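Local structure of alpha-fucosidase GH29 (Fusarium graminearum, 4PSR) at residues 304-309 / 353-358; 40-45 / 345-350; 27-32 / 327-332; 321-326 / 481-486. The protein hydrolyses terminal alpha-L-fucose from glycoconjugates as a GH29 glycoside hydrolase, probably including the alpha-1,6-linked core fucose of glycoproteins. All blocks are in the same frame, centred on the assembly; numbering follows the deposited sequence. Where two conformers were deposited one is given.

How the interactions relate
Interactions 1 and 3 are buried contacts of the catalytic TIM barrel. Each sets a helix of the outer layer against a barrel strand or its end, by apolar packing, with no hydrogen bond across. Interaction 2 lies at the surface, where two loops that follow strands 29-33 and 337-343 are joined by one direct hydrogen bond and one water. Interaction 4 is partly buried and links the barrel to the C-terminal domain through a leucine. Interactions 3 and 4 share helix 322-334, and His327 of that helix probably donates a hydrogen bond to the carbonyl of Leu483. Interactions 1 and 4 touch where Ser322 and Met325 meet Val358.

Interaction 1 of 4, residues 304-309 / 353-358; sequences DAISAS and EEQIKV
Ile306 and Val358 carry this contact, and their side chains reach toward each other tip to tip. The closest approach is 3.7 Å, between Ile306 CD1 and Val358 CG1. A second pair of methyls meets beside it, with Ile306 CG2 3.9 Å from Val358 CG2. The two branches of the isoleucine are thus matched by the two branches of the valine. Val358 CG1 stands anti to its backbone N (chi1 171°) and faces the long branch of Ile306. That long branch is extended, with chi2 at 175°, which carries CD1 out to the helix. Ile306 CD1 also lies 3.9 Å from Gln355 O, so it rests against the helix backbone as well.

Gln355 flanks the methyl with its CB, 4.3 Å from Ile306 CD1. Its amide is used in other directions. OE1 accepts from the backbone N of Ser344, and NE2 bonds to the hydroxyl of Tyr319. Both ends of this buried amide are therefore engaged, which fixes its rotation. No hydrogen bond crosses between the two segments.

This is helix-on-sheet packing of the (beta/alpha)8 barrel. Helix 353-369, which follows the last strand, packs on Ile306 at the end of the seventh strand, 300-305. Ile306 also packs on Leu341 and Ile343 of the adjacent strand 337-343. Helix 322-334 closes on Val358 through Ser322 and Met325.

Interaction 2 of 4, residues 40-45 / 345-350; sequences TAQYAS and PMANGV
Thr40 and Ala347 bring the two loops closest, with their CA atoms 5.2 Å apart, and neither segment is regular helix or strand; residues Met346 to Gly349 form a type I beta turn. Ala347 directs its CB at the other loop, where it lies 3.9 Å from Thr40 CA. The Thr40 side chain points away, and its OG1 bonds to the carbonyl of Ala37.

Gln42 makes the polar link. Its chain is extended beyond CG, with chi2 at -174°, and carries the amide to the turn. Gln42 OE1 accepts from Ala347 N at 2.9 Å. The N-H points nearly straight at the oxygen (164°), and the donor is tilted 16° from the carbonyl plane. Gln42 OE1 also accepts from a water oxygen at 2.8 Å, and this water in turn accepts from Asn348 N at 3.1 Å. One glutamine oxygen thus serves two successive N-H groups of the turn, one directly and one through water. Gln42 OE1 also brushes Met346 CB, at 3.6 Å, while the methionine sulfur leads away.

The loop is braced by its own bonds. Gly349 N bonds to Met346 O within the beta turn. Asn348 OD1 accepts from Val350 N at 3.0 Å, which makes an Asx turn. Gln42 is also tied by its backbone to Val315.

These are loops after the first and last strands of the (beta/alpha)8 barrel. Those strands are neighbours in the closed sheet, and the contact joins the loops at the C-terminal ends of both, the end where TIM-barrel enzymes hold their active sites.

Interaction 3 of 4, residues 27-32 / 327-332; sequences AKFGVY and HSLLDR
Lys28 meets Leu329 through its backbone: its carbonyl O lies 3.8 Å from Leu329 CD1. Lys28 is the first residue to leave the preceding helix, with a positive phi of 71°, and the chain turns there into the strand. Its side chain leads away from the leucine, and NZ bonds to the carbonyls of Arg25 and Thr376 and to the hydroxyl of Tyr299.

Phe29 begins the strand and adds the second touch. Phe29 CB is 4.1 Å from Leu329 CD1, and Phe29 CD1 is 4.2 Å from that same Leu329 CD1. The methyl meets the ring obliquely. The two side chains cross at about a right angle. CG of Leu329 is anti to its backbone N (chi1 173°), and its CD1 rests in the corner formed by the Lys28 carbonyl and the Phe29 side chain. Further along the strand, Tyr32 touches the bound beta-L-fucopyranose.

Strand 29-33 is the first of the eight barrel strands, and helix 322-334 belongs to the layer outside. Phe29 also packs on Leu341 of strand 337-343. It touches Ile362 and Leu366 of helix 353-369 as well, and Leu366 reaches Leu329 too.

Interaction 4 of 4, residues 321-326 / 481-486; sequences SSKAMV and ESLAYV
Lys323 and Leu483 bring the backbones together, with CA atoms 5.8 Å apart, where the first turn of helix 322-334 faces the loop leading into strand 485-491. Ser321 is the N-cap of the helix, and its OG accepts from Ala324 N at 3.1 Å.

Leu483 points toward the helix and divides its two methyls between different partners. Leu483 CD1 meets Val326 CG2 at 3.7 Å, the side chains crossing at about a right angle. Leu483 CD1 also lies 4.1 Å from Ser322 CB. Leu483 CD2 packs against Lys323, 3.8 Å from both Lys323 CB and Lys323 NZ. The lysine chain starts out extended and then bends at chi3 and chi4, near -60° each, which folds its amino end back over the leucine methyl.

Here the catalytic barrel meets the C-terminal beta domain. Helix 322-334 is one of the barrel's outer helices, and strand 485-491 belongs to an antiparallel sheet. The leucine's backbone takes part as well, since its O probably accepts a hydrogen bond from His327 NE2.

Beside the contact, the loop is pinned by its own bonds. Ser482 OG donates to Ala484 O at 2.8 Å, and Ser482 N bonds to the Tyr485 hydroxyl. Ser482 OG also bonds to Tyr369 of helix 353-369.

Interaction 1 of 4, residues 304-309 / 353-358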
# COMPACT_ATOMS: atom_id res chain seq x y z
N ASP A 304 1.03 -5.92 -0.18
CA ASP A 304 1.56 -7.14 0.40
C ASP A 304 0.76 -8.31 -0.16
O ASP A 304 -0.11 -8.11 -0.99
CB ASP A 304 1.48 -7.11 1.92
CG ASP A 304 2.70 -7.75 2.57
OD1 ASP A 304 3.08 -8.88 2.17
OD2 ASP A 304 3.28 -7.12 3.47
N ALA A 305 1.06 -9.53 0.28
CA ALA A 305 0.41 -10.71 -0.29
C ALA A 305 0.38 -11.83 0.73
O ALA A 305 1.29 -11.93 1.55
CB ALA A 305 1.16 -11.15 -1.54
N ILE A 306 -0.69 -12.63 0.74
CA ILE A 306 -0.73 -13.79 1.61
C ILE A 306 0.35 -14.80 1.15
O ILE A 306 0.83 -15.54 1.94
CB ILE A 306 -2.18 -14.43 1.71
CG1 ILE A 306 -3.20 -13.37 2.16
CG2 ILE A 306 -2.20 -15.60 2.66
CD1 ILE A 306 -4.64 -13.88 2.15
N SER A 307 0.42 -14.94 -0.15
CA SER A 307 1.31 -15.90 -0.71
C SER A 307 2.74 -15.60 -0.31
O SER A 307 3.16 -14.45 -0.25
CB SER A 307 1.18 -15.84 -2.21
OG SER A 307 2.23 -16.57 -2.77
N ALA A 308 3.45 -16.67 0.02
CA ALA A 308 4.85 -16.64 0.35
C ALA A 308 5.64 -17.06 -0.88
O ALA A 308 6.86 -17.19 -0.84
CB ALA A 308 5.12 -17.58 1.48
N SER A 309 4.92 -17.26 -1.99
CA SER A 309 5.54 -17.60 -3.24
C SER A 309 5.45 -16.32 -4.15
O SER A 309 6.07 -15.33 -3.82
CB SER A 309 4.89 -18.91 -3.75
OG SER A 309 5.03 -19.99 -2.77
N GLU A 353 -8.76 -22.45 0.56
CA GLU A 353 -9.19 -22.31 1.95
C GLU A 353 -8.13 -21.68 2.86
O GLU A 353 -8.47 -20.97 3.79
CB GLU A 353 -9.68 -23.66 2.53
CG GLU A 353 -11.06 -24.13 1.97
CD GLU A 353 -12.26 -23.21 2.31
OE1 GLU A 353 -12.30 -22.59 3.41
OE2 GLU A 353 -13.19 -23.13 1.47
N GLU A 354 -6.85 -21.90 2.61
CA GLU A 354 -5.83 -21.30 3.46
C GLU A 354 -5.89 -19.77 3.39
O GLU A 354 -5.65 -19.06 4.37
CB GLU A 354 -4.43 -21.78 3.08
CG GLU A 354 -4.22 -23.29 3.14
CD GLU A 354 -4.31 -23.97 1.76
OE1 GLU A 354 -5.26 -23.70 0.98
OE2 GLU A 354 -3.40 -24.77 1.46
N GLN A 355 -6.19 -19.26 2.21
CA GLN A 355 -6.30 -17.81 2.04
C GLN A 355 -7.56 -17.28 2.70
O GLN A 355 -7.55 -16.20 3.31
CB GLN A 355 -6.27 -17.47 0.56
CG GLN A 355 -4.91 -17.76 -0.09
CD GLN A 355 -4.88 -17.31 -1.53
OE1 GLN A 355 -5.17 -16.15 -1.83
NE2 GLN A 355 -4.58 -18.23 -2.45
N ILE A 356 -8.66 -18.01 2.54
CA ILE A 356 -9.91 -17.67 3.22
C ILE A 356 -9.68 -17.55 4.73
O ILE A 356 -10.13 -16.60 5.38
CB ILE A 356 -11.03 -18.69 2.88
CG1 ILE A 356 -11.34 -18.63 1.38
CG2 ILE A 356 -12.28 -18.40 3.71
CD1 ILE A 356 -12.34 -19.66 0.90
N LYS A 357 -8.98 -18.52 5.31
CA LYS A 357 -8.70 -18.48 6.74
C LYS A 357 -7.91 -17.22 7.16
O LYS A 357 -8.22 -16.59 8.16
CB LYS A 357 -7.98 -19.75 7.18
CG LYS A 357 -7.35 -19.72 8.56
CD LYS A 357 -8.35 -19.64 9.71
CE LYS A 357 -7.71 -20.09 11.02
NZ LYS A 357 -6.25 -19.77 11.09
N VAL A 358 -6.88 -16.86 6.39
CA VAL A 358 -6.16 -15.64 6.68
C VAL A 358 -7.09 -14.42 6.62
O VAL A 358 -7.05 -13.58 7.51
CB VAL A 358 -4.96 -15.48 5.71
CG1 VAL A 358 -4.33 -14.13 5.84
CG2 VAL A 358 -3.94 -16.59 6.00

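Interaction 2 of 4, residues 40-45 / 345-350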
# COMPACT_ATOMS: atom_id res chain seq x y z
N THR A 40 -3.19 -19.10 -15.71
CA THR A 40 -3.59 -20.37 -16.34
C THR A 40 -2.56 -21.50 -16.14
O THR A 40 -2.93 -22.62 -15.76
CB THR A 40 -3.88 -20.20 -17.83
OG1 THR A 40 -4.70 -19.04 -18.05
CG2 THR A 40 -4.60 -21.42 -18.37
N ALA A 41 -1.27 -21.19 -16.32
CA ALA A 41 -0.23 -22.22 -16.17
C ALA A 41 -0.04 -22.67 -14.72
O ALA A 41 0.47 -23.76 -14.44
CB ALA A 41 1.05 -21.72 -16.73
N GLN A 42 -0.46 -21.83 -13.77
CA GLN A 42 -0.28 -22.11 -12.34
C GLN A 42 1.15 -22.56 -12.05
O GLN A 42 1.39 -23.48 -11.27
CB GLN A 42 -1.30 -23.14 -11.82
CG GLN A 42 -2.77 -22.63 -12.02
CD GLN A 42 -3.85 -23.50 -11.43
OE1 GLN A 42 -4.87 -22.98 -10.97
NE2 GLN A 42 -3.64 -24.80 -11.41
N TYR A 43 2.11 -21.83 -12.63
CA TYR A 43 3.52 -22.19 -12.52
C TYR A 43 4.40 -20.96 -12.39
O TYR A 43 4.20 -19.99 -13.11
CB TYR A 43 3.98 -23.01 -13.73
CG TYR A 43 5.35 -23.63 -13.55
CD1 TYR A 43 5.48 -24.82 -12.83
CD2 TYR A 43 6.49 -23.02 -14.04
CE1 TYR A 43 6.71 -25.40 -12.62
CE2 TYR A 43 7.73 -23.59 -13.84
CZ TYR A 43 7.83 -24.76 -13.12
OH TYR A 43 9.08 -25.35 -12.93
N ALA A 44 5.34 -21.02 -11.42
CA ALA A 44 6.38 -20.02 -11.16
C ALA A 44 5.81 -18.71 -10.55
O ALA A 44 5.97 -18.47 -9.36
CB ALA A 44 7.20 -19.74 -12.42
N SER A 45 5.18 -17.88 -11.37
CA SER A 45 4.60 -16.62 -10.93
C SER A 45 3.74 -16.04 -12.03
O SER A 45 3.61 -16.60 -13.12
CB SER A 45 5.68 -15.61 -10.56
OG SER A 45 6.34 -15.17 -11.72
N PRO A 345 -6.54 -16.24 -6.32
CA PRO A 345 -7.44 -17.32 -6.75
C PRO A 345 -6.76 -18.25 -7.76
O PRO A 345 -5.92 -17.82 -8.56
CB PRO A 345 -8.61 -16.58 -7.39
CG PRO A 345 -8.51 -15.14 -6.89
CD PRO A 345 -7.03 -14.91 -6.70
N MET A 346 -7.16 -19.51 -7.76
CA MET A 346 -6.72 -20.47 -8.77
C MET A 346 -7.26 -20.10 -10.14
O MET A 346 -8.16 -19.27 -10.27
CB MET A 346 -7.18 -21.88 -8.39
CG MET A 346 -6.72 -22.27 -7.02
SD MET A 346 -6.86 -24.06 -6.67
CE MET A 346 -8.57 -24.37 -6.97
N ALA A 347 -6.67 -20.67 -11.18
CA ALA A 347 -7.08 -20.34 -12.53
C ALA A 347 -8.58 -20.53 -12.78
O ALA A 347 -9.19 -19.78 -13.54
CB ALA A 347 -6.27 -21.15 -13.57
N ASN A 348 -9.15 -21.51 -12.11
CA ASN A 348 -10.59 -21.81 -12.23
C ASN A 348 -11.49 -20.86 -11.45
O ASN A 348 -12.71 -20.96 -11.53
CB ASN A 348 -10.89 -23.27 -11.86
CG ASN A 348 -10.68 -23.57 -10.39
OD1 ASN A 348 -10.30 -22.70 -9.60
ND2 ASN A 348 -10.96 -24.82 -10.01
N GLY A 349 -10.92 -19.94 -10.66
CA GLY A 349 -11.69 -18.96 -9.92
C GLY A 349 -11.91 -19.28 -8.47
O GLY A 349 -12.53 -18.49 -7.77
N VAL A 350 -11.44 -20.43 -8.01
CA VAL A 350 -11.59 -20.84 -6.61
C VAL A 350 -10.56 -20.15 -5.73
O VAL A 350 -9.37 -20.11 -6.09
CB VAL A 350 -11.38 -22.33 -6.50
CG1 VAL A 350 -11.22 -22.78 -5.06
CG2 VAL A 350 -12.56 -23.07 -7.17
O HOH W 1 -7.49 -23.98 -11.40

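Interaction 3 of 4, residues 27-32 / 327-332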
# COMPACT_ATOMS: atom_id res chain seq x y z
N ALA A 27 -9.17 4.65 5.51
CA ALA A 27 -9.49 3.29 5.09
C ALA A 27 -8.56 2.21 5.61
O ALA A 27 -9.04 1.16 6.01
CB ALA A 27 -9.58 3.22 3.57
N LYS A 28 -7.25 2.48 5.52
CA LYS A 28 -6.16 1.65 6.05
C LYS A 28 -5.87 0.34 5.34
O LYS A 28 -4.69 0.04 5.10
CB LYS A 28 -6.31 1.36 7.52
CG LYS A 28 -6.48 2.62 8.41
CD LYS A 28 -5.46 3.72 8.12
CE LYS A 28 -5.56 4.83 9.12
NZ LYS A 28 -4.64 5.95 8.78
N PHE A 29 -6.90 -0.44 5.04
CA PHE A 29 -6.75 -1.82 4.59
C PHE A 29 -7.64 -2.05 3.38
O PHE A 29 -8.83 -1.75 3.41
CB PHE A 29 -7.15 -2.78 5.73
CG PHE A 29 -7.08 -4.23 5.34
CD1 PHE A 29 -5.89 -4.82 4.89
CD2 PHE A 29 -8.22 -5.02 5.44
CE1 PHE A 29 -5.86 -6.19 4.51
CE2 PHE A 29 -8.18 -6.37 5.06
CZ PHE A 29 -7.00 -6.95 4.61
N GLY A 30 -7.02 -2.54 2.30
CA GLY A 30 -7.73 -2.97 1.11
C GLY A 30 -7.25 -4.31 0.61
O GLY A 30 -6.23 -4.84 1.08
N VAL A 31 -7.99 -4.90 -0.33
CA VAL A 31 -7.64 -6.18 -0.91
C VAL A 31 -7.79 -6.14 -2.43
O VAL A 31 -8.77 -5.66 -2.98
CB VAL A 31 -8.53 -7.32 -0.33
CG1 VAL A 31 -8.30 -8.63 -1.07
CG2 VAL A 31 -8.27 -7.50 1.16
N TYR A 32 -6.81 -6.70 -3.13
CA TYR A 32 -6.90 -6.91 -4.56
C TYR A 32 -6.39 -8.30 -4.93
O TYR A 32 -5.97 -9.05 -4.06
CB TYR A 32 -6.23 -5.79 -5.40
CG TYR A 32 -4.70 -5.68 -5.50
CD1 TYR A 32 -4.15 -5.18 -6.67
CD2 TYR A 32 -3.86 -5.99 -4.46
CE1 TYR A 32 -2.80 -5.02 -6.80
CE2 TYR A 32 -2.49 -5.83 -4.58
CZ TYR A 32 -1.97 -5.33 -5.74
OH TYR A 32 -0.58 -5.15 -5.82
N HIS A 327 0.16 -8.01 11.94
CA HIS A 327 1.29 -7.20 12.39
C HIS A 327 1.82 -6.28 11.29
O HIS A 327 2.19 -5.14 11.54
CB HIS A 327 2.41 -8.08 12.93
CG HIS A 327 2.04 -8.79 14.19
ND1 HIS A 327 2.95 -9.55 14.90
CD2 HIS A 327 0.87 -8.85 14.88
CE1 HIS A 327 2.35 -10.04 15.97
NE2 HIS A 327 1.09 -9.63 15.98
N SER A 328 1.82 -6.77 10.05
CA SER A 328 2.27 -5.97 8.93
C SER A 328 1.32 -4.77 8.74
O SER A 328 1.78 -3.66 8.54
CB SER A 328 2.38 -6.80 7.66
OG SER A 328 3.46 -7.73 7.78
N LEU A 329 0.01 -5.02 8.78
CA LEU A 329 -0.96 -3.94 8.65
C LEU A 329 -0.71 -2.86 9.71
O LEU A 329 -0.70 -1.68 9.42
CB LEU A 329 -2.37 -4.51 8.77
CG LEU A 329 -3.49 -3.46 8.81
CD1 LEU A 329 -3.50 -2.61 7.54
CD2 LEU A 329 -4.83 -4.15 9.02
N LEU A 330 -0.57 -3.29 10.98
CA LEU A 330 -0.37 -2.33 12.05
C LEU A 330 0.91 -1.51 11.85
O LEU A 330 0.93 -0.29 12.08
CB LEU A 330 -0.32 -3.05 13.40
CG LEU A 330 -1.65 -3.70 13.83
CD1 LEU A 330 -1.42 -4.75 14.90
CD2 LEU A 330 -2.66 -2.64 14.30
N ASP A 331 1.98 -2.18 11.41
CA ASP A 331 3.20 -1.50 11.10
C ASP A 331 3.01 -0.43 10.03
O ASP A 331 3.42 0.70 10.21
CB ASP A 331 4.26 -2.52 10.70
CG ASP A 331 5.64 -1.91 10.57
OD1 ASP A 331 6.28 -1.65 11.62
OD2 ASP A 331 6.15 -1.74 9.43
N ARG A 332 2.38 -0.78 8.91
CA ARG A 332 2.21 0.19 7.83
C ARG A 332 1.35 1.37 8.27
O ARG A 332 1.67 2.52 7.98
CB ARG A 332 1.58 -0.42 6.57
CG ARG A 332 2.25 -1.69 5.97
CD ARG A 332 3.76 -1.59 5.85
NE ARG A 332 4.52 -2.32 6.87
CZ ARG A 332 4.80 -3.61 6.86
NH1 ARG A 332 5.52 -4.12 7.87
NH2 ARG A 332 4.35 -4.41 5.89

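Interaction 4 of 4, residues 321-326 / 481-486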
# COMPACT_ATOMS: atom_id res chain seq x y z
N SER A 321 1.36 -16.29 7.56
CA SER A 321 0.38 -16.44 8.61
C SER A 321 -0.51 -15.21 8.78
O SER A 321 -0.17 -14.09 8.38
CB SER A 321 1.10 -16.68 9.94
OG SER A 321 1.84 -15.53 10.35
N SER A 322 -1.68 -15.45 9.38
CA SER A 322 -2.60 -14.39 9.80
C SER A 322 -1.87 -13.36 10.66
O SER A 322 -2.03 -12.17 10.47
CB SER A 322 -3.77 -15.02 10.56
OG SER A 322 -4.43 -15.95 9.74
N LYS A 323 -1.07 -13.83 11.60
CA LYS A 323 -0.34 -12.97 12.51
C LYS A 323 0.56 -12.02 11.74
O LYS A 323 0.55 -10.82 12.02
CB LYS A 323 0.46 -13.80 13.53
CG LYS A 323 1.29 -12.96 14.50
CD LYS A 323 2.15 -13.84 15.43
CE LYS A 323 1.29 -14.68 16.36
NZ LYS A 323 0.42 -13.84 17.22
N ALA A 324 1.31 -12.54 10.77
CA ALA A 324 2.19 -11.71 9.98
C ALA A 324 1.41 -10.64 9.22
O ALA A 324 1.86 -9.50 9.09
CB ALA A 324 2.99 -12.57 8.99
N MET A 325 0.25 -11.01 8.67
CA MET A 325 -0.54 -10.03 7.94
C MET A 325 -1.07 -8.93 8.83
O MET A 325 -1.04 -7.75 8.45
CB MET A 325 -1.67 -10.71 7.16
CG MET A 325 -1.20 -11.71 6.09
SD MET A 325 -0.24 -11.00 4.75
CE MET A 325 1.39 -11.29 5.40
N VAL A 326 -1.55 -9.30 10.02
CA VAL A 326 -2.07 -8.31 10.95
C VAL A 326 -0.96 -7.42 11.49
O VAL A 326 -1.11 -6.19 11.54
CB VAL A 326 -2.86 -8.98 12.08
CG1 VAL A 326 -3.14 -8.01 13.23
CG2 VAL A 326 -4.17 -9.56 11.52
N GLU A 481 -8.37 -14.28 23.42
CA GLU A 481 -7.10 -14.30 22.72
C GLU A 481 -7.23 -13.52 21.42
O GLU A 481 -8.26 -13.55 20.76
CB GLU A 481 -6.65 -15.74 22.45
CG GLU A 481 -5.29 -15.86 21.75
CD GLU A 481 -4.82 -17.29 21.60
OE1 GLU A 481 -5.50 -18.08 20.90
OE2 GLU A 481 -3.76 -17.63 22.18
N SER A 482 -6.15 -12.84 21.05
CA SER A 482 -6.09 -12.13 19.78
C SER A 482 -4.64 -11.99 19.31
O SER A 482 -3.68 -12.22 20.06
CB SER A 482 -6.79 -10.77 19.87
OG SER A 482 -6.32 -10.00 20.94
N LEU A 483 -4.50 -11.58 18.06
CA LEU A 483 -3.18 -11.52 17.39
C LEU A 483 -2.36 -10.32 17.85
O LEU A 483 -1.13 -10.30 17.71
CB LEU A 483 -3.35 -11.49 15.88
CG LEU A 483 -3.89 -12.77 15.27
CD1 LEU A 483 -4.29 -12.51 13.82
CD2 LEU A 483 -2.88 -13.90 15.40
N ALA A 484 -3.04 -9.32 18.40
CA ALA A 484 -2.43 -8.18 19.06
C ALA A 484 -3.46 -7.65 20.07
O ALA A 484 -4.63 -8.04 20.01
CB ALA A 484 -2.05 -7.10 18.03
N TYR A 485 -3.00 -6.79 20.97
CA TYR A 485 -3.84 -6.24 22.05
C TYR A 485 -3.69 -4.74 22.05
O TYR A 485 -2.63 -4.22 21.73
CB TYR A 485 -3.45 -6.85 23.42
CG TYR A 485 -3.64 -8.35 23.43
CD1 TYR A 485 -2.64 -9.20 23.01
CD2 TYR A 485 -4.84 -8.92 23.84
CE1 TYR A 485 -2.82 -10.57 22.97
CE2 TYR A 485 -5.03 -10.31 23.80
CZ TYR A 485 -4.01 -11.12 23.40
OH TYR A 485 -4.17 -12.49 23.36
N VAL A 486 -4.76 -4.04 22.39
CA VAL A 486 -4.79 -2.59 22.27
C VAL A 486 -5.07 -1.88 23.58
O VAL A 486 -6.12 -2.10 24.21
CB VAL A 486 -5.84 -2.12 21.22
CG1 VAL A 486 -5.80 -0.62 21.03
CG2 VAL A 486 -5.67 -2.81 19.88